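PDB 5UXY: DegV family protein from [Eubacterium] eligens, which probably binds long-chain fatty acids and may present them for phosphorylation by a fatty acid kinase. Local coordinates for residues D9-I14 / G260-Y265; R57-C62 / A166-V171; I83-S88 / V112-S117. All coordinates share one frame; numbering follows the deposited sequence.

Contact 1 (D9-I14 / G260-Y265). With X90 (heptadecanoic acid), chain D.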
loop_
_atom_site.group_PDB
_atom_site.type_symbol
_atom_site.label_atom_id
_atom_site.label_comp_id
_atom_site.label_asym_id
_atom_site.label_seq_id
_atom_site.Cartn_x
_atom_site.Cartn_y
_atom_site.Cartn_z
ATOM N N ASP A 9 -5.977 -5.029 4.548
ATOM C CA ASP A 9 -5.922 -3.952 5.503
ATOM C C ASP A 9 -5.940 -2.584 4.796
ATOM O O ASP A 9 -5.742 -2.462 3.588
ATOM C CB ASP A 9 -4.717 -4.109 6.404
ATOM C CG ASP A 9 -3.432 -3.946 5.656
ATOM O OD1 ASP A 9 -3.181 -2.826 5.117
ATOM O OD2 ASP A 9 -2.646 -4.922 5.645
ATOM N N SER A 10 -6.180 -1.534 5.589
ATOM C CA SER A 10 -6.502 -0.206 5.031
ATOM C C SER A 10 -5.281 0.454 4.387
ATOM O O SER A 10 -5.424 1.481 3.691
ATOM C CB SER A 10 -7.087 0.710 6.122
ATOM O OG SER A 10 -6.109 1.026 7.109
ATOM N N ALA A 11 -4.099 -0.141 4.558
ATOM C CA ALA A 11 -2.942 0.336 3.780
ATOM C C ALA A 11 -3.127 0.179 2.276
ATOM O O ALA A 11 -2.300 0.702 1.519
ATOM C CB ALA A 11 -1.650 -0.391 4.201
ATOM N N CYS A 12 -4.173 -0.516 1.819
ATOM C CA CYS A 12 -4.382 -0.633 0.384
ATOM C C CYS A 12 -5.028 0.609 -0.206
ATOM O O CYS A 12 -5.177 0.694 -1.432
ATOM C CB CYS A 12 -5.242 -1.858 0.065
ATOM S SG CYS A 12 -7.003 -1.656 0.615
ATOM N N ASP A 13 -5.450 1.543 0.642
ATOM C CA ASP A 13 -6.003 2.865 0.303
ATOM C C ASP A 13 -7.421 2.837 -0.295
ATOM O O ASP A 13 -7.980 3.926 -0.537
ATOM C CB ASP A 13 -5.114 3.662 -0.686
ATOM C CG ASP A 13 -3.605 3.831 -0.183
ATOM O OD1 ASP A 13 -3.409 4.266 0.968
ATOM O OD2 ASP A 13 -2.641 3.539 -0.972
ATOM N N ILE A 14 -8.026 1.676 -0.534
ATOM C CA ILE A 14 -9.325 1.614 -1.202
ATOM C C ILE A 14 -10.339 0.972 -0.280
ATOM O O ILE A 14 -9.986 0.312 0.697
ATOM C CB ILE A 14 -9.277 0.865 -2.519
ATOM C CG1 ILE A 14 -8.751 -0.557 -2.311
ATOM C CG2 ILE A 14 -8.386 1.631 -3.488
ATOM C CD1 ILE A 14 -9.049 -1.460 -3.477
ATOM N N GLY A 260 -5.622 6.684 5.171
ATOM C CA GLY A 260 -5.059 7.233 6.395
ATOM C C GLY A 260 -3.671 6.691 6.718
ATOM O O GLY A 260 -2.776 7.437 7.083
ATOM N N LEU A 261 -3.494 5.377 6.640
ATOM C CA LEU A 261 -2.221 4.798 7.051
ATOM C C LEU A 261 -1.113 5.272 6.115
ATOM O O LEU A 261 -0.015 5.660 6.547
ATOM C CB LEU A 261 -2.348 3.265 7.017
ATOM C CG LEU A 261 -1.237 2.392 7.611
ATOM C CD1 LEU A 261 -0.067 2.257 6.661
ATOM C CD2 LEU A 261 -0.823 2.964 9.003
ATOM N N CYS A 262 -1.344 5.152 4.820
ATOM C CA CYS A 262 -0.312 5.593 3.883
ATOM C C CYS A 262 -0.078 7.103 3.999
ATOM O O CYS A 262 1.051 7.571 3.876
ATOM C CB CYS A 262 -0.689 5.214 2.454
ATOM S SG CYS A 262 -0.422 3.353 2.155
ATOM N N SER A 263 -1.121 7.884 4.238
ATOM C CA SER A 263 -0.916 9.340 4.416
ATOM C C SER A 263 -0.025 9.617 5.612
ATOM O O SER A 263 0.845 10.496 5.565
ATOM C CB SER A 263 -2.274 10.061 4.560
ATOM O OG SER A 263 -3.008 9.967 3.346
ATOM N N TYR A 264 -0.204 8.857 6.686
ATOM C CA TYR A 264 0.610 9.071 7.880
ATOM C C TYR A 264 2.096 8.799 7.596
ATOM O O TYR A 264 2.964 9.601 7.973
ATOM C CB TYR A 264 0.090 8.174 9.026
ATOM C CG TYR A 264 0.967 8.214 10.232
ATOM C CD1 TYR A 264 0.898 9.314 11.092
ATOM C CD2 TYR A 264 1.890 7.191 10.507
ATOM C CE1 TYR A 264 1.752 9.410 12.210
ATOM C CE2 TYR A 264 2.725 7.253 11.653
ATOM C CZ TYR A 264 2.646 8.370 12.489
ATOM O OH TYR A 264 3.464 8.464 13.580
ATOM N N TYR A 265 2.404 7.652 6.953
ATOM C CA TYR A 265 3.796 7.246 6.741
ATOM C C TYR A 265 4.427 7.879 5.492
ATOM O O TYR A 265 5.646 8.163 5.497
ATOM C CB TYR A 265 3.899 5.718 6.651
ATOM C CG TYR A 265 3.899 5.098 8.016
ATOM C CD1 TYR A 265 4.925 5.424 8.940
ATOM C CD2 TYR A 265 2.875 4.223 8.420
ATOM C CE1 TYR A 265 4.946 4.872 10.235
ATOM C CE2 TYR A 265 2.888 3.664 9.730
ATOM C CZ TYR A 265 3.923 3.978 10.602
ATOM O OH TYR A 265 3.963 3.493 11.890
HETATM O O19 X90 D . 1.443 -0.170 12.910
HETATM C C21 X90 D . 1.584 -0.997 11.958
HETATM O O21 X90 D . 1.797 -2.235 12.238
HETATM C C22 X90 D . 1.545 -0.447 10.512
HETATM C C23 X90 D . 2.992 -0.019 10.165
HETATM C C24 X90 D . 3.123 0.304 8.654
HETATM C C25 X90 D . 4.631 0.587 8.357
HETATM C C26 X90 D . 4.999 0.776 6.874
HETATM C C27 X90 D . 3.914 1.530 6.114
HETATM C C28 X90 D . 4.424 2.044 4.748
HETATM C C29 X90 D . 3.533 3.186 4.221
HETATM C C30 X90 D . 5.500 4.558 2.858
HETATM C C31 X90 D . 6.188 4.011 1.553
HETATM C C32 X90 D . 6.954 2.721 1.915
HETATM C C33 X90 D . 7.062 1.699 0.778
HETATM C C34 X90 D . 7.937 0.468 1.123
HETATM C C35 X90 D . 7.047 -0.778 1.281
HETATM C C36 X90 D . 7.761 -2.077 1.694
HETATM C C39 X90 D . 4.056 3.967 2.983
HETATM O O HOH W 1 -3.799 4.038 3.684
#
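C262 and A11 touch where the 3-10 turn of residues 10-12, just after strand 5-9, faces the first turn of helix 260-266. The turn is opened by an Asx turn: D9 OD1 accepts the backbone N of A11 at 2.9 Å through its anti lone pair, a role suited to a carboxylate on a short stem. D9 OD2 is occupied by the backbone N of I83.

C262 can be followed outward from the helix. Its CB, pointing toward the turn, rests 3.2 Å from D13 OD1. With SG anti to the carbonyl carbon (chi1 -75°), the sulfur is carried in between A11 and D13. SG ends 3.3 Å from the carbonyl O of A11, with D13 OD1 equally near and A11 CB a little farther. A small, polarisable thiol suits a buried spot bordered by both oxygen and methyl groups.

One residue earlier, L261 brings the apolar half of the contact. Its CD1 packs on A11 CB at 3.9 Å; a methyl as small as alanine's lets the helix lie close to the turn. The same CD1 meets the edge of the Y265 ring and approaches C27 of the bound heptadecanoic acid. Y265 turns one face to C25 of that chain, and Y264 CD2 stands over the centre of the other face, so this helix lines part of the bound acyl chain.

Polar groups are served separately. S10 OG pairs with D38, whose carboxylate also takes the N of G260 and L261 at the helix start, and D13 OD1 accepts from the N of G259. A water bridges the two segments: it accepts from C262 N at 2.9 Å and lies within hydrogen-bonding distance of S10 O and, at 2.8 Å, of D13 OD1.

Contact 2 (R57-C62 / A166-V171). With X90 (heptadecanoic acid), chain D.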
loop_
_atom_site.group_PDB
_atom_site.type_symbol
_atom_site.label_atom_id
_atom_site.label_comp_id
_atom_site.label_asym_id
_atom_site.label_seq_id
_atom_site.Cartn_x
_atom_site.Cartn_y
_atom_site.Cartn_z
ATOM N N ARG A 57 5.025 12.195 20.291
ATOM C CA ARG A 57 5.134 10.968 19.513
ATOM C C ARG A 57 3.773 10.587 18.949
ATOM O O ARG A 57 2.734 10.909 19.522
ATOM C CB ARG A 57 5.653 9.828 20.393
ATOM C CG ARG A 57 7.164 9.829 20.635
ATOM C CD ARG A 57 7.763 8.477 20.229
ATOM N NE ARG A 57 7.218 7.984 18.952
ATOM C CZ ARG A 57 6.980 6.696 18.689
ATOM N NH1 ARG A 57 6.473 6.313 17.530
ATOM N NH2 ARG A 57 7.222 5.779 19.610
ATOM N N SER A 58 3.775 9.905 17.797
ATOM C CA SER A 58 2.543 9.336 17.272
ATOM C C SER A 58 2.848 7.906 16.860
ATOM O O SER A 58 4.005 7.549 16.619
ATOM C CB SER A 58 1.954 10.157 16.106
ATOM O OG SER A 58 2.977 10.509 15.159
ATOM N N TYR A 59 1.784 7.104 16.782
ATOM C CA TYR A 59 1.913 5.649 16.693
ATOM C C TYR A 59 0.915 5.101 15.693
ATOM O O TYR A 59 -0.084 5.748 15.393
ATOM C CB TYR A 59 1.621 4.996 18.037
ATOM C CG TYR A 59 2.400 5.600 19.186
ATOM C CD1 TYR A 59 3.695 5.186 19.450
ATOM C CD2 TYR A 59 1.851 6.599 19.978
ATOM C CE1 TYR A 59 4.436 5.745 20.493
ATOM C CE2 TYR A 59 2.581 7.160 21.031
ATOM C CZ TYR A 59 3.872 6.725 21.269
ATOM O OH TYR A 59 4.623 7.248 22.294
ATOM N N THR A 60 1.193 3.888 15.160
ATOM C CA THR A 60 0.170 3.140 14.444
ATOM C C THR A 60 -0.016 1.757 15.083
ATOM O O THR A 60 0.862 1.249 15.783
ATOM C CB THR A 60 0.497 2.985 12.945
ATOM O OG1 THR A 60 1.752 2.302 12.786
ATOM C CG2 THR A 60 0.607 4.405 12.292
ATOM N N ALA A 61 -1.150 1.148 14.779
ATOM C CA ALA A 61 -1.480 -0.173 15.298
ATOM C C ALA A 61 -2.159 -1.004 14.229
ATOM O O ALA A 61 -2.998 -0.495 13.487
ATOM C CB ALA A 61 -2.409 -0.074 16.510
ATOM N N CYS A 62 -1.886 -2.311 14.224
ATOM C CA CYS A 62 -2.556 -3.213 13.266
ATOM C C CYS A 62 -3.994 -3.488 13.736
ATOM O O CYS A 62 -4.354 -3.165 14.883
ATOM C CB CYS A 62 -1.721 -4.486 13.130
ATOM S SG CYS A 62 -1.775 -5.462 14.602
ATOM N N ALA A 166 10.587 7.439 10.572
ATOM C CA ALA A 166 11.794 7.386 11.375
ATOM C C ALA A 166 11.465 7.323 12.862
ATOM O O ALA A 166 12.119 6.591 13.601
ATOM C CB ALA A 166 12.668 8.597 11.102
ATOM N N GLN A 167 10.451 8.074 13.318
ATOM C CA GLN A 167 10.179 8.044 14.756
ATOM C C GLN A 167 9.577 6.714 15.165
ATOM O O GLN A 167 9.646 6.357 16.340
ATOM C CB GLN A 167 9.263 9.205 15.175
ATOM C CG GLN A 167 7.825 9.019 14.785
ATOM C CD GLN A 167 6.852 10.016 15.410
ATOM O OE1 GLN A 167 6.756 10.135 16.633
ATOM N NE2 GLN A 167 6.095 10.695 14.570
ATOM N N ASN A 168 9.010 5.968 14.221
ATOM C CA ASN A 168 8.491 4.629 14.496
ATOM C C ASN A 168 9.470 3.517 14.138
ATOM O O ASN A 168 9.078 2.332 14.101
ATOM C CB ASN A 168 7.152 4.444 13.757
ATOM C CG ASN A 168 6.005 5.183 14.450
ATOM O OD1 ASN A 168 5.515 4.747 15.504
ATOM N ND2 ASN A 168 5.572 6.285 13.880
ATOM N N GLY A 169 10.721 3.863 13.861
ATOM C CA GLY A 169 11.768 2.871 13.645
ATOM C C GLY A 169 11.668 2.113 12.350
ATOM O O GLY A 169 12.157 0.989 12.259
ATOM N N ARG A 170 11.043 2.693 11.337
ATOM C CA ARG A 170 10.812 1.972 10.094
ATOM C C ARG A 170 11.733 2.429 8.966
ATOM O O ARG A 170 11.699 1.853 7.873
ATOM C CB ARG A 170 9.322 2.115 9.729
ATOM C CG ARG A 170 8.554 1.088 10.560
ATOM C CD ARG A 170 7.128 1.372 10.733
ATOM N NE ARG A 170 6.558 0.161 11.312
ATOM C CZ ARG A 170 5.847 0.118 12.433
ATOM N NH1 ARG A 170 5.415 -1.048 12.878
ATOM N NH2 ARG A 170 5.566 1.227 13.111
ATOM N N VAL A 171 12.569 3.432 9.216
ATOM C CA VAL A 171 13.631 3.823 8.292
ATOM C C VAL A 171 14.777 4.365 9.140
ATOM O O VAL A 171 14.554 4.853 10.249
ATOM C CB VAL A 171 13.106 4.866 7.260
ATOM C CG1 VAL A 171 13.048 6.265 7.879
ATOM C CG2 VAL A 171 13.941 4.876 6.031
HETATM O O19 X90 D . 1.443 -0.170 12.910
HETATM C C21 X90 D . 1.584 -0.997 11.958
HETATM O O21 X90 D . 1.797 -2.235 12.238
HETATM C C22 X90 D . 1.545 -0.447 10.512
HETATM C C23 X90 D . 2.992 -0.019 10.165
HETATM C C24 X90 D . 3.123 0.304 8.654
HETATM C C25 X90 D . 4.631 0.587 8.357
HETATM C C26 X90 D . 4.999 0.776 6.874
HETATM C C27 X90 D . 3.914 1.530 6.114
HETATM C C28 X90 D . 4.424 2.044 4.748
HETATM C C29 X90 D . 3.533 3.186 4.221
HETATM C C30 X90 D . 5.500 4.558 2.858
HETATM C C31 X90 D . 6.188 4.011 1.553
HETATM C C32 X90 D . 6.954 2.721 1.915
HETATM C C33 X90 D . 7.062 1.699 0.778
HETATM C C34 X90 D . 7.937 0.468 1.123
HETATM C C35 X90 D . 7.047 -0.778 1.281
HETATM C C36 X90 D . 7.761 -2.077 1.694
HETATM C C39 X90 D . 4.056 3.967 2.983
HETATM O O HOH W 2 4.032 12.740 15.853
HETATM O O HOH W 3 3.829 2.597 15.686
#
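R57 lays its guanidinium over the end of helix 163-167, with the carbonyl O of Q167 beneath one face, 3.4 Å from the plane, and Y59 CZ against the opposite face. The chain bends at chi2 and chi3 to get there, and the R57 and Q167 side chains run antiparallel alongside one another. R57 NE then donates to Q167 OE1 at 3.2 Å, almost straight at 175° and within the guanidinium plane. The same oxygen accepts the backbone N of S58, which comes from well above the amide plane, on the face that NE also uses. Two donors thus grip OE1, while NE2 is turned to N164 OD1, so both ends of the glutamine amide are used and its rotation is fixed.

N168 makes the second set of polar contacts. Its OD1 lies at the guanidinium edge, 2.7 Å from R57 NH1, but the bond is bent and weak; a water that accepts from T60 N donates to the same OD1. N168 ND2 gives a weak bond to S58 O and a stronger one to N164 O. An amide suits this place because it can accept on one side and donate on the other.

R170 stretches in extended form from CG to NE toward the fatty acid, its NE hydrogen-bonded to M87 O. The guanidinium lies flat on the lipid chain, C23 standing 3.6 Å above its centre. T60 OG1, which also pairs with Y265 OH, makes a very short 2.5 Å bond to carboxylate O19.

G169, at positive phi, is the C-prime residue of a Schellman motif: its N bonds to A166 O and R170 N to L165 O. T60 on the strand and R170 just past this helix end flank the carboxylate end of what is probably the fatty acid site typical of DegV proteins.

Contact 3 (I83-S88 / V112-S117). With X90 (heptadecanoic acid), chain D.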
loop_
_atom_site.group_PDB
_atom_site.type_symbol
_atom_site.label_atom_id
_atom_site.label_comp_id
_atom_site.label_asym_id
_atom_site.label_seq_id
_atom_site.Cartn_x
_atom_site.Cartn_y
_atom_site.Cartn_z
ATOM N N ILE A 83 -0.324 -5.502 4.394
ATOM C CA ILE A 83 0.936 -4.764 4.264
ATOM C C ILE A 83 2.113 -5.671 4.703
ATOM O O ILE A 83 1.950 -6.663 5.431
ATOM C CB ILE A 83 0.775 -3.496 5.122
ATOM C CG1 ILE A 83 2.043 -2.632 5.122
ATOM C CG2 ILE A 83 0.461 -3.854 6.510
ATOM C CD1 ILE A 83 1.774 -1.258 5.783
ATOM N N THR A 84 3.296 -5.355 4.199
ATOM C CA THR A 84 4.486 -6.163 4.402
ATOM C C THR A 84 4.677 -6.643 5.834
ATOM O O THR A 84 4.645 -5.866 6.799
ATOM C CB THR A 84 5.739 -5.381 3.945
ATOM O OG1 THR A 84 6.882 -6.162 4.295
ATOM C CG2 THR A 84 5.802 -3.995 4.639
ATOM N N ALA A 85 4.907 -7.955 5.959
ATOM C CA ALA A 85 5.284 -8.511 7.257
ATOM C C ALA A 85 6.650 -8.012 7.694
ATOM O O ALA A 85 7.004 -8.121 8.881
ATOM C CB ALA A 85 5.308 -10.041 7.154
ATOM N N GLY A 86 7.416 -7.439 6.765
ATOM C CA GLY A 86 8.711 -6.912 7.141
ATOM C C GLY A 86 8.670 -5.570 7.852
ATOM O O GLY A 86 9.707 -5.135 8.362
HETATM N N MSE A 87 7.525 -4.902 7.915
HETATM C CA MSE A 87 7.467 -3.620 8.624
HETATM C C MSE A 87 6.361 -3.490 9.662
HETATM O O MSE A 87 6.285 -2.485 10.362
HETATM C CB MSE A 87 7.312 -2.493 7.622
HETATM C CG MSE A 87 8.390 -2.530 6.568
HETATM SE SE MSE A 87 9.543 -0.990 6.786
HETATM C CE MSE A 87 8.424 0.488 6.144
ATOM N N SER A 88 5.496 -4.501 9.745
ATOM C CA SER A 88 4.240 -4.369 10.487
ATOM C C SER A 88 3.808 -5.735 11.021
ATOM O O SER A 88 4.049 -6.753 10.380
ATOM C CB SER A 88 3.131 -3.821 9.569
ATOM O OG SER A 88 1.841 -3.817 10.153
ATOM N N VAL A 112 -3.826 -15.959 3.426
ATOM C CA VAL A 112 -3.320 -14.616 3.772
ATOM C C VAL A 112 -2.075 -14.363 2.921
ATOM O O VAL A 112 -1.144 -15.180 2.945
ATOM C CB VAL A 112 -2.999 -14.491 5.262
ATOM C CG1 VAL A 112 -2.486 -13.046 5.540
ATOM C CG2 VAL A 112 -4.262 -14.804 6.194
ATOM N N ILE A 113 -2.058 -13.226 2.192
ATOM C CA ILE A 113 -0.973 -12.834 1.279
ATOM C C ILE A 113 -0.201 -11.700 1.936
ATOM O O ILE A 113 -0.720 -10.604 2.127
ATOM C CB ILE A 113 -1.513 -12.396 -0.083
ATOM C CG1 ILE A 113 -2.386 -13.503 -0.664
ATOM C CG2 ILE A 113 -0.353 -11.997 -1.010
ATOM C CD1 ILE A 113 -3.053 -13.073 -1.972
ATOM N N ASP A 114 1.036 -11.975 2.333
ATOM C CA ASP A 114 1.969 -10.903 2.690
ATOM C C ASP A 114 2.355 -10.192 1.385
ATOM O O ASP A 114 3.011 -10.794 0.525
ATOM C CB ASP A 114 3.199 -11.530 3.341
ATOM C CG ASP A 114 4.324 -10.508 3.601
ATOM O OD1 ASP A 114 4.072 -9.320 3.410
ATOM O OD2 ASP A 114 5.441 -10.927 3.958
ATOM N N SER A 115 1.861 -8.963 1.176
ATOM C CA SER A 115 2.171 -8.295 -0.085
ATOM C C SER A 115 3.646 -7.987 -0.231
ATOM O O SER A 115 4.046 -7.617 -1.337
ATOM C CB SER A 115 1.414 -6.956 -0.241
ATOM O OG SER A 115 1.806 -6.061 0.812
ATOM N N LYS A 116 4.423 -8.064 0.853
ATOM C CA LYS A 116 5.796 -7.570 0.869
ATOM C C LYS A 116 5.864 -6.102 0.456
ATOM O O LYS A 116 6.917 -5.608 0.024
ATOM C CB LYS A 116 6.654 -8.411 -0.055
ATOM C CG LYS A 116 6.632 -9.903 0.276
ATOM C CD LYS A 116 7.104 -10.670 -1.004
ATOM C CE LYS A 116 7.704 -12.010 -0.709
ATOM N NZ LYS A 116 8.552 -12.467 -1.855
ATOM N N SER A 117 4.774 -5.376 0.619
ATOM C CA SER A 117 4.791 -3.982 0.162
ATOM C C SER A 117 3.644 -3.215 0.839
ATOM O O SER A 117 3.314 -3.497 1.986
ATOM C CB SER A 117 4.723 -3.997 -1.373
ATOM O OG SER A 117 4.820 -2.678 -1.894
HETATM O O19 X90 D . 1.443 -0.170 12.910
HETATM C C21 X90 D . 1.584 -0.997 11.958
HETATM O O21 X90 D . 1.797 -2.235 12.238
HETATM C C22 X90 D . 1.545 -0.447 10.512
HETATM C C23 X90 D . 2.992 -0.019 10.165
HETATM C C24 X90 D . 3.123 0.304 8.654
HETATM C C25 X90 D . 4.631 0.587 8.357
HETATM C C26 X90 D . 4.999 0.776 6.874
HETATM C C27 X90 D . 3.914 1.530 6.114
HETATM C C28 X90 D . 4.424 2.044 4.748
HETATM C C29 X90 D . 3.533 3.186 4.221
HETATM C C30 X90 D . 5.500 4.558 2.858
HETATM C C31 X90 D . 6.188 4.011 1.553
HETATM C C32 X90 D . 6.954 2.721 1.915
HETATM C C33 X90 D . 7.062 1.699 0.778
HETATM C C34 X90 D . 7.937 0.468 1.123
HETATM C C35 X90 D . 7.047 -0.778 1.281
HETATM C C36 X90 D . 7.761 -2.077 1.694
HETATM C C39 X90 D . 4.056 3.967 2.983
HETATM O O HOH W 4 7.520 -9.145 3.807
#
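D114 holds its carboxylate beside the backbone of T84 and A85, and the two amides that bind it come from opposite faces. CG anti to the backbone N (chi1 173°) places OD1 between the A85 and K116 amides. A85 N reaches OD1 at 3.0 Å from above one face of the carboxylate, and K116 N reaches it at 2.9 Å from the other, the latter closing an Asx turn. Neither amide lies near the carboxylate plane. OD2 is left beside A85 CB, 3.3 Å away, and accepts a hydrogen bond from a water that also donates to T84 OG1. A short carboxylate suits the place: OD1 takes two amides while OD2 takes the water.

T84 sets CB over the face of the K116-S117 peptide, 3.6 Å from K116 C. The hydroxyl, on the K116 side, accepts G86 N in an ST turn and is bonded to G194 O. A second ST turn, S115 OG with S117 N, shapes the facing loop, and S115 OG is also tied to T82 O.

The two loops leave the C-terminal ends of the adjacent parallel strands 77-82 and 109-114, joined by a beta-alpha-beta crossover through helix 90-102. T84 N continues the pairing beyond the strands by bonding S117 O at 2.9 Å, within the carbonyl plane.

Next to that bond, I83 CG1 lies against S117 O, and the side chain sends CD1 on to C27 of the heptadecanoic acid, 3.5 Å away. T84 CG2 approaches the tail end at C36, where an apolar methyl fits. At the far end of the lipid, S88 OG donates to carboxylate O21 at 2.6 Å, and also pairs with T90 OG1.

In the fold
The three contacts surround one bound fatty acid, their centres about 13 to 16 Å apart. Along the chain they are nested: contact 3 lies inside the loop closed by contact 2, which lies inside that closed by contact 1. Contact 3 joins the loops at the C-terminal ends of strands 77-82 and 109-114, in the sheet that also holds strand 5-9. Contacts 1 and 2 instead bridge from that sheet to helices 260-266 and 163-167, which follow strands 253-257 and 153-159 of the other sheet. Y264 and Y265 hydroxyls join contact 1 to S58 and T60, while R170 reaches contact 3. The lipid is therefore held between the two halves, its carboxylate bonded by contacts 2 and 3.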